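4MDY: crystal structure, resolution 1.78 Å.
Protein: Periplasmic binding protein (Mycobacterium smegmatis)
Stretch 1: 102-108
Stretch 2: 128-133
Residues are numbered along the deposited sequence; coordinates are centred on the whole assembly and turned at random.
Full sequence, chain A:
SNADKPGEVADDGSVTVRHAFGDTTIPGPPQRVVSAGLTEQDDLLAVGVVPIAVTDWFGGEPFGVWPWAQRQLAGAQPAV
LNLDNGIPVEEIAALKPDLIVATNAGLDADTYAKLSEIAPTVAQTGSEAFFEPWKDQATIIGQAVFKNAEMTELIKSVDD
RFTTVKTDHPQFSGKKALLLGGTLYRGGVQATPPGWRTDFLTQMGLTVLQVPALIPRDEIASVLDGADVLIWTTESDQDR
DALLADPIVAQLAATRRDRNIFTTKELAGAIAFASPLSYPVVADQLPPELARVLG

Stretch 1 (102-108) ATNAGLD
Stretch 2 (128-133) EAFFEP

Two irregular loops of one chain, at least 22 residues apart in sequence wherever they touch, are joined by backbone hydrogen bonds to one carbonyl, one side-chain hydrogen bond and two waters. They run in roughly opposite directions. The register is set by two close approaches: the CA atoms of Asn-104 and Phe-130 lie 4.6 Å apart, as do those of Gly-106 and Ala-129. Together the stretches bury 382 Å².

The central acceptor is the carbonyl of Ala-129. Gly-106 N donates to Ala-129 O at 3.0 Å with an N-H...O angle of 149°. Ala-105 N (phi/psi of the residue -133/4) has a weak bond to Ala-129 O, 3.5 Å and 126°, and a shorter one, 3.0 Å, to water 1. That water also accepts from Leu-107 N at 3.1 Å, and lies within donating geometry of Ala-102 O at 3.0 Å and Ala-129 O at 2.8 Å.

Asn-104 (-133/55) supplies the side-chain counterpart. With chi1 t (-168°) and chi2 12°, its amide end reaches stretch 2, and OD1 accepts from Phe-131 N at 2.8 Å and 160°; ND2 is satisfied elsewhere in the structure. Asn-104 OD1 also sits over one face of the Phe-131 ring and at the edge of the Phe-130 ring, near its plane, 3.4 Å from Phe-130 CD1. Water 2 donates to Thr-103 O at 2.8 Å and Glu-128 O at 2.9 Å and accepts from Glu-132 N at 2.8 Å.

Phe-130 (-124/143, chi1 m at -82°, chi2 -69°) lays its ring against Gly-106. Gly-106 CA stands 3.7 Å from the centroid of the Phe-130 ring, 25° off the normal, a CH-pi contact over the face. Gly-106 adopts 71/28, and an ideal CB there would come within 2.6 Å of Phe-130 CE2, so backbone conformation and packing both favour glycine. Phe-131 also has positive phi (55/45); its CA-to-CB bond points away, but chi1 m (-54°) and chi2 -58° bring the ring back, its CD1 3.6 Å from Asn-104 ND2.

Ala-129 (-86/-21) points its CB toward stretch 1, 3.8 Å from Leu-107 O. Glu-132 (-65/159) extends with chi1 p and chi2 t until OE2 is 3.6 Å from Thr-103 CB, a van der Waals contact; Glu-132 OE1 and Thr-103 OG1 are hydrogen-bonded elsewhere. The rule is economical: one carbonyl, one amide oxygen and two waters serve five amide nitrogens, and the waters lie within donating reach of four carbonyls.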

ATOM      1  N   ALA A 102      -8.612   3.997  11.445  1.00 16.80           N
ATOM      2  CA  ALA A 102      -8.802   4.906  10.326  1.00 18.84           C
ATOM      3  C   ALA A 102      -7.561   5.760  10.078  1.00 17.37           C
ATOM      4  O   ALA A 102      -7.598   6.989  10.160  1.00 16.81           O
ATOM      5  CB  ALA A 102     -10.031   5.777  10.550  1.00 18.27           C
ATOM      6  N   THR A 103      -6.461   5.091   9.752  1.00 18.42           N
ATOM      7  CA  THR A 103      -5.200   5.772   9.491  1.00 17.81           C
ATOM      8  C   THR A 103      -5.055   6.138   8.014  1.00 17.29           C
ATOM      9  O   THR A 103      -4.294   7.038   7.676  1.00 16.55           O
ATOM     10  CB  THR A 103      -4.000   4.897   9.917  1.00 17.85           C
ATOM     11  OG1 THR A 103      -4.007   3.675   9.173  1.00 19.38           O
ATOM     12  CG2 THR A 103      -4.066   4.578  11.389  1.00 19.52           C
ATOM     13  N   ASN A 104      -5.813   5.460   7.149  1.00 17.86           N
ATOM     14  CA  ASN A 104      -5.721   5.627   5.701  1.00 18.36           C
ATOM     15  C   ASN A 104      -7.122   5.770   5.107  1.00 18.94           C
ATOM     16  O   ASN A 104      -7.509   5.030   4.200  1.00 17.97           O
ATOM     17  CB  ASN A 104      -4.999   4.414   5.103  1.00 19.36           C
ATOM     18  CG  ASN A 104      -4.597   4.608   3.649  1.00 16.51           C
ATOM     19  OD1 ASN A 104      -4.646   5.710   3.106  1.00 17.04           O
ATOM     20  ND2 ASN A 104      -4.174   3.528   3.018  1.00 19.80           N
ATOM     21  N   ALA A 105      -7.863   6.735   5.642  1.00 20.77           N
ATOM     22  CA  ALA A 105      -9.295   6.885   5.387  1.00 21.15           C
ATOM     23  C   ALA A 105      -9.728   8.327   5.047  1.00 23.07           C
ATOM     24  O   ALA A 105     -10.922   8.586   4.871  1.00 23.92           O
ATOM     25  CB  ALA A 105     -10.061   6.385   6.604  1.00 22.84           C
ATOM     26  N   GLY A 106      -8.774   9.253   4.950  1.00 21.33           N
ATOM     27  CA  GLY A 106      -9.085  10.662   4.709  1.00 22.95           C
ATOM     28  C   GLY A 106      -9.731  11.344   5.905  1.00 24.17           C
ATOM     29  O   GLY A 106     -10.468  12.315   5.760  1.00 25.24           O
ATOM     30  N   LEU A 107      -9.421  10.849   7.096  1.00 25.35           N
ATOM     31  CA  LEU A 107     -10.030  11.340   8.321  1.00 25.88           C
ATOM     32  C   LEU A 107      -9.688  12.808   8.571  1.00 26.54           C
ATOM     33  O   LEU A 107      -8.528  13.200   8.461  1.00 27.03           O
ATOM     34  CB  LEU A 107      -9.549  10.484   9.494  1.00 25.74           C
ATOM     35  CG  LEU A 107     -10.325  10.531  10.800  1.00 29.15           C
ATOM     36  CD1 LEU A 107     -11.747  10.024  10.597  1.00 30.35           C
ATOM     37  CD2 LEU A 107      -9.599   9.702  11.848  1.00 30.65           C
ATOM     38  N   ASP A 108     -10.700  13.617   8.885  1.00 28.15           N
ATOM     39  CA  ASP A 108     -10.463  14.968   9.423  1.00 29.97           C
ATOM     40  C   ASP A 108     -10.903  15.054  10.893  1.00 27.67           C
ATOM     41  O   ASP A 108     -11.425  14.088  11.448  1.00 25.80           O
ATOM     42  CB  ASP A 108     -11.110  16.062   8.547  1.00 29.55           C
ATOM     43  CG  ASP A 108     -12.600  15.873   8.348  1.00 30.70           C
ATOM     44  OD1 ASP A 108     -13.296  15.421   9.278  1.00 28.20           O
ATOM     45  OD2 ASP A 108     -13.082  16.200   7.246  1.00 37.98           O
ATOM     46  N   GLU A 128      -0.686  13.538   6.828  1.00 32.70           N
ATOM     47  CA  GLU A 128      -1.160  12.841   5.633  1.00 31.24           C
ATOM     48  C   GLU A 128      -2.341  11.947   6.002  1.00 27.82           C
ATOM     49  O   GLU A 128      -2.187  10.977   6.740  1.00 22.54           O
ATOM     50  CB  GLU A 128      -0.033  12.018   5.009  1.00 35.49           C
ATOM     51  CG  GLU A 128       1.186  12.847   4.605  1.00 42.24           C
ATOM     52  CD  GLU A 128       0.868  13.929   3.575  1.00 47.04           C
ATOM     53  OE1 GLU A 128      -0.005  13.704   2.705  1.00 49.14           O
ATOM     54  OE2 GLU A 128       1.498  15.009   3.631  1.00 58.45           O
ATOM     55  N   ALA A 129      -3.516  12.289   5.480  1.00 26.38           N
ATOM     56  CA  ALA A 129      -4.770  11.642   5.867  1.00 22.84           C
ATOM     57  C   ALA A 129      -5.011  10.374   5.058  1.00 20.32           C
ATOM     58  O   ALA A 129      -5.785   9.513   5.466  1.00 20.00           O
ATOM     59  CB  ALA A 129      -5.926  12.614   5.702  1.00 25.16           C
ATOM     60  N   PHE A 130      -4.347  10.296   3.906  1.00 19.71           N
ATOM     61  CA  PHE A 130      -4.253   9.088   3.098  1.00 20.97           C
ATOM     62  C   PHE A 130      -2.781   8.743   2.878  1.00 19.46           C
ATOM     63  O   PHE A 130      -1.947   9.629   2.695  1.00 17.32           O
ATOM     64  CB  PHE A 130      -4.894   9.295   1.728  1.00 23.99           C
ATOM     65  CG  PHE A 130      -6.394   9.143   1.709  1.00 24.93           C
ATOM     66  CD1 PHE A 130      -6.982   7.901   1.894  1.00 23.99           C
ATOM     67  CD2 PHE A 130      -7.212  10.236   1.452  1.00 26.58           C
ATOM     68  CE1 PHE A 130      -8.350   7.751   1.853  1.00 24.58           C
ATOM     69  CE2 PHE A 130      -8.590  10.096   1.410  1.00 25.77           C
ATOM     70  CZ  PHE A 130      -9.159   8.851   1.607  1.00 25.34           C
ATOM     71  N   PHE A 131      -2.482   7.451   2.869  1.00 20.90           N
ATOM     72  CA  PHE A 131      -1.179   6.935   2.452  1.00 20.56           C
ATOM     73  C   PHE A 131       0.007   7.541   3.202  1.00 18.80           C
ATOM     74  O   PHE A 131       1.012   7.895   2.597  1.00 19.86           O
ATOM     75  CB  PHE A 131      -1.017   7.081   0.934  1.00 22.95           C
ATOM     76  CG  PHE A 131      -2.137   6.447   0.155  1.00 25.71           C
ATOM     77  CD1 PHE A 131      -2.414   5.096   0.298  1.00 28.71           C
ATOM     78  CD2 PHE A 131      -2.926   7.200  -0.702  1.00 28.37           C
ATOM     79  CE1 PHE A 131      -3.450   4.503  -0.403  1.00 30.77           C
ATOM     80  CE2 PHE A 131      -3.966   6.612  -1.404  1.00 29.86           C
ATOM     81  CZ  PHE A 131      -4.226   5.264  -1.254  1.00 29.00           C
ATOM     82  N   GLU A 132      -0.119   7.648   4.521  1.00 18.47           N
ATOM     83  CA  GLU A 132       1.032   7.942   5.381  1.00 19.54           C
ATOM     84  C   GLU A 132       2.019   6.773   5.307  1.00 18.54           C
ATOM     85  O   GLU A 132       1.634   5.659   4.930  1.00 18.52           O
ATOM     86  CB  GLU A 132       0.588   8.174   6.830  1.00 20.06           C
ATOM     87  CG  GLU A 132       0.128   6.921   7.568  1.00 22.41           C
ATOM     88  CD  GLU A 132      -0.191   7.152   9.032  1.00 23.04           C
ATOM     89  OE1 GLU A 132       0.053   8.258   9.562  1.00 28.55           O
ATOM     90  OE2 GLU A 132      -0.683   6.201   9.661  1.00 26.61           O
ATOM     91  N   PRO A 133       3.296   7.009   5.662  1.00 18.55           N
ATOM     92  CA  PRO A 133       4.285   5.928   5.606  1.00 17.67           C
ATOM     93  C   PRO A 133       3.777   4.602   6.201  1.00 16.89           C
ATOM     94  O   PRO A 133       3.246   4.579   7.313  1.00 17.30           O
ATOM     95  CB  PRO A 133       5.460   6.494   6.416  1.00 17.87           C
ATOM     96  CG  PRO A 133       5.382   7.958   6.169  1.00 18.29           C
ATOM     97  CD  PRO A 133       3.910   8.286   6.067  1.00 17.78           C
TER
HETATM   98  O   HOH W   1      -7.274   8.732   7.733  1.00 19.39           O
HETATM   99  O   HOH W   2      -2.521   8.239   5.914  1.00 17.10           O